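PDB 5WXU: 11S globulin from Wrightia tinctoria, which probably serves as a seed storage protein and binds the plant hormone auxin (indole-3-acetic acid) in the crystal. Local coordinates for residues Pro95-Ala100 with Gly165-Ala170. Numbering follows the deposited sequence.
Sequences PSYNNA and GIVHWA. With PO4 (phosphate ion), chain N.
The imidazole of H168 stands on the same sheet face as the side chain of S96, and N98 joins them at one phosphate ion, probably taken up from the crystallisation liquor. CG of H168 sits between its own backbone N and carbonyl carbon (chi1 54°), which lays the ring over the neighbouring strand, with S96 O beneath one face, offset toward the rim. H168 ND1 donates to I166 O (3.1 Å), nearly in the ring plane. H168 NE2 donates to phosphate O2 (2.9 Å), and the two bonds together hold the ring's rotation. With both ring nitrogens donating next to an anion, H168 may well be protonated. S96 OG, also between its backbone N and carbonyl carbon (chi1 66°), donates a hydrogen bond to phosphate O1 at 2.7 Å and accepts one from a water that also donates to H168 O. The N98 side chain crosses that of H168 at about a right angle, N98 ND2 bonding the same phosphate O1 (3.1 Å) while OD1 meets the ring edge at CE1 of H168. R198 O also accepts from ND2, H184 NE2 bonds OD1, and H85 NE2 and R199 NH1 also bond the phosphate. This polar cluster lies inside the N-terminal cupin beta-barrel of the 11S globulin, where strands 91-98 and 168-172 run antiparallel. S96 and H168 form a hydrogen-bonded pair, S96 N to H168 O and H168 N to S96 O. Further along, a water bridges N98 N and I166 O, and G165 N donates to N98 O (2.8 Å). From the other face, P95 CG lies alongside W169 CB (3.7 Å) and P95 CB touches V167 CG1 (3.8 Å). Y97 passes V167 CG2 and points into the subunit interface, stacking on W348 of the second subunit and bonding its N391 O through OH.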
ATOM      1  N   PRO B  95      -4.789 -33.563 -11.378  1.00 18.13           N
ATOM      2  CA  PRO B  95      -4.575 -32.408 -10.545  1.00 17.83           C
ATOM      3  C   PRO B  95      -3.424 -32.525  -9.555  1.00 17.62           C
ATOM      4  O   PRO B  95      -3.188 -33.572  -8.956  1.00 15.64           O
ATOM      5  CB  PRO B  95      -5.881 -32.302  -9.794  1.00 18.14           C
ATOM      6  CG  PRO B  95      -6.912 -33.070 -10.635  1.00 17.85           C
ATOM      7  CD  PRO B  95      -6.108 -34.165 -11.129  1.00 15.56           C
ATOM      8  N   SER B  96      -2.717 -31.414  -9.363  1.00 17.31           N
ATOM      9  CA  SER B  96      -1.585 -31.340  -8.483  1.00 16.41           C
ATOM     10  C   SER B  96      -1.416 -29.898  -7.926  1.00 16.95           C
ATOM     11  O   SER B  96      -1.990 -28.938  -8.469  1.00 16.73           O
ATOM     12  CB  SER B  96      -0.277 -31.695  -9.211  1.00 19.29           C
ATOM     13  OG  SER B  96       0.174 -30.784 -10.269  1.00 18.67           O
ATOM     14  N   TYR B  97      -0.632 -29.810  -6.884  1.00 16.94           N
ATOM     15  CA  TYR B  97      -0.183 -28.524  -6.324  1.00 16.22           C
ATOM     16  C   TYR B  97       1.294 -28.606  -6.059  1.00 14.79           C
ATOM     17  O   TYR B  97       1.864 -29.686  -5.869  1.00 16.71           O
ATOM     18  CB  TYR B  97      -0.956 -28.041  -5.133  1.00 15.72           C
ATOM     19  CG  TYR B  97      -0.918 -28.913  -3.871  1.00 15.44           C
ATOM     20  CD1 TYR B  97      -1.677 -30.083  -3.792  1.00 15.96           C
ATOM     21  CD2 TYR B  97      -0.105 -28.639  -2.845  1.00 16.74           C
ATOM     22  CE1 TYR B  97      -1.616 -30.887  -2.674  1.00 17.21           C
ATOM     23  CE2 TYR B  97      -0.081 -29.404  -1.734  1.00 15.49           C
ATOM     24  CZ  TYR B  97      -0.834 -30.543  -1.662  1.00 16.54           C
ATOM     25  OH  TYR B  97      -0.764 -31.343  -0.516  1.00 18.49           O
ATOM     26  N   ASN B  98       1.927 -27.440  -6.052  1.00 14.41           N
ATOM     27  CA  ASN B  98       3.339 -27.314  -5.906  1.00 15.20           C
ATOM     28  C   ASN B  98       3.663 -26.381  -4.762  1.00 16.55           C
ATOM     29  O   ASN B  98       2.820 -25.597  -4.330  1.00 17.33           O
ATOM     30  CB  ASN B  98       3.958 -26.775  -7.168  1.00 16.74           C
ATOM     31  CG  ASN B  98       3.565 -27.565  -8.374  1.00 20.09           C
ATOM     32  OD1 ASN B  98       2.913 -27.066  -9.281  1.00 19.51           O
ATOM     33  ND2 ASN B  98       4.019 -28.830  -8.436  1.00 19.47           N
ATOM     34  N   ASN B  99       4.904 -26.452  -4.347  1.00 18.07           N
ATOM     35  CA  ASN B  99       5.428 -25.496  -3.347  1.00 16.40           C
ATOM     36  C   ASN B  99       5.949 -24.166  -3.873  1.00 16.10           C
ATOM     37  O   ASN B  99       6.390 -23.297  -3.103  1.00 17.50           O
ATOM     38  CB  ASN B  99       6.516 -26.158  -2.509  1.00 17.08           C
ATOM     39  CG  ASN B  99       7.725 -26.546  -3.294  1.00 16.55           C
ATOM     40  OD1 ASN B  99       7.565 -27.161  -4.346  1.00 19.86           O
ATOM     41  ND2 ASN B  99       8.930 -26.281  -2.786  1.00 14.24           N
ATOM     42  N   ALA B 100       5.933 -24.001  -5.179  1.00 17.08           N
ATOM     43  CA  ALA B 100       6.506 -22.808  -5.821  1.00 18.04           C
ATOM     44  C   ALA B 100       5.487 -22.364  -6.793  1.00 16.92           C
ATOM     45  O   ALA B 100       4.813 -23.179  -7.423  1.00 17.70           O
ATOM     46  CB  ALA B 100       7.802 -23.114  -6.571  1.00 18.98           C
ATOM     47  N   GLY B 165       0.739 -23.845  -3.907  1.00 15.11           N
ATOM     48  CA  GLY B 165      -0.273 -24.405  -3.050  1.00 16.88           C
ATOM     49  C   GLY B 165      -1.602 -24.641  -3.683  1.00 15.83           C
ATOM     50  O   GLY B 165      -2.482 -25.223  -3.041  1.00 18.58           O
ATOM     51  N   ILE B 166      -1.790 -24.067  -4.869  1.00 16.72           N
ATOM     52  CA  ILE B 166      -3.057 -24.067  -5.558  1.00 16.28           C
ATOM     53  C   ILE B 166      -3.145 -25.340  -6.450  1.00 15.99           C
ATOM     54  O   ILE B 166      -2.277 -25.598  -7.254  1.00 16.56           O
ATOM     55  CB  ILE B 166      -3.197 -22.821  -6.406  1.00 17.03           C
ATOM     56  CG1 ILE B 166      -3.264 -21.599  -5.458  1.00 19.88           C
ATOM     57  CG2 ILE B 166      -4.388 -22.909  -7.388  1.00 17.90           C
ATOM     58  CD1 ILE B 166      -4.511 -21.499  -4.602  1.00 23.16           C
ATOM     59  N   VAL B 167      -4.244 -26.076  -6.312  1.00 15.94           N
ATOM     60  CA  VAL B 167      -4.509 -27.229  -7.207  1.00 16.57           C
ATOM     61  C   VAL B 167      -4.814 -26.773  -8.640  1.00 17.17           C
ATOM     62  O   VAL B 167      -5.672 -25.950  -8.857  1.00 15.69           O
ATOM     63  CB  VAL B 167      -5.657 -28.064  -6.654  1.00 16.08           C
ATOM     64  CG1 VAL B 167      -6.096 -29.233  -7.632  1.00 16.11           C
ATOM     65  CG2 VAL B 167      -5.343 -28.662  -5.298  1.00 18.61           C
ATOM     66  N   HIS B 168      -4.187 -27.440  -9.597  1.00 15.17           N
ATOM     67  CA  HIS B 168      -4.467 -27.148 -10.971  1.00 18.95           C
ATOM     68  C   HIS B 168      -4.423 -28.475 -11.787  1.00 18.55           C
ATOM     69  O   HIS B 168      -3.822 -29.421 -11.388  1.00 17.64           O
ATOM     70  CB  HIS B 168      -3.482 -26.169 -11.524  1.00 18.65           C
ATOM     71  CG  HIS B 168      -2.049 -26.595 -11.335  1.00 20.59           C
ATOM     72  ND1 HIS B 168      -1.378 -26.374 -10.150  1.00 23.14           N
ATOM     73  CD2 HIS B 168      -1.225 -27.348 -12.102  1.00 22.15           C
ATOM     74  CE1 HIS B 168      -0.177 -26.925 -10.231  1.00 23.02           C
ATOM     75  NE2 HIS B 168      -0.061 -27.520 -11.411  1.00 22.70           N
ATOM     76  N   TRP B 169      -5.064 -28.445 -12.935  1.00 17.79           N
ATOM     77  CA  TRP B 169      -5.161 -29.626 -13.803  1.00 17.63           C
ATOM     78  C   TRP B 169      -5.379 -29.160 -15.181  1.00 18.42           C
ATOM     79  O   TRP B 169      -5.724 -28.013 -15.402  1.00 18.56           O
ATOM     80  CB  TRP B 169      -6.293 -30.583 -13.372  1.00 15.83           C
ATOM     81  CG  TRP B 169      -7.679 -29.989 -13.331  1.00 17.00           C
ATOM     82  CD1 TRP B 169      -8.293 -29.379 -12.230  1.00 16.97           C
ATOM     83  CD2 TRP B 169      -8.639 -29.879 -14.386  1.00 16.18           C
ATOM     84  NE1 TRP B 169      -9.525 -28.897 -12.543  1.00 17.63           N
ATOM     85  CE2 TRP B 169      -9.789 -29.200 -13.855  1.00 17.41           C
ATOM     86  CE3 TRP B 169      -8.663 -30.278 -15.741  1.00 18.23           C
ATOM     87  CZ2 TRP B 169     -10.884 -28.876 -14.610  1.00 18.50           C
ATOM     88  CZ3 TRP B 169      -9.791 -30.016 -16.441  1.00 17.20           C
ATOM     89  CH2 TRP B 169     -10.889 -29.369 -15.917  1.00 18.27           C
ATOM     90  N   ALA B 170      -5.116 -30.046 -16.156  1.00 19.74           N
ATOM     91  CA  ALA B 170      -5.226 -29.616 -17.548  1.00 17.28           C
ATOM     92  C   ALA B 170      -5.754 -30.821 -18.394  1.00 19.62           C
ATOM     93  O   ALA B 170      -5.513 -31.953 -18.078  1.00 23.48           O
ATOM     94  CB  ALA B 170      -3.911 -29.128 -18.081  1.00 17.25           C
TER
HETATM   95  P   PO4 N 501       3.102 -29.536 -12.109  1.00 44.29           P
HETATM   96  O1  PO4 N 501       2.792 -30.373 -10.768  1.00 26.75           O
HETATM   97  O2  PO4 N 501       1.992 -28.858 -12.896  1.00 45.13           O
HETATM   98  O3  PO4 N 501       3.795 -28.236 -11.679  1.00 48.11           O
HETATM   99  O4  PO4 N 501       4.197 -30.098 -13.018  1.00 35.10           O
HETATM  100  O   HOH W   1      -1.234 -31.078 -12.500  1.00 26.47           O
HETATM  101  O   HOH W   2       0.481 -25.138  -7.116  1.00 17.25           O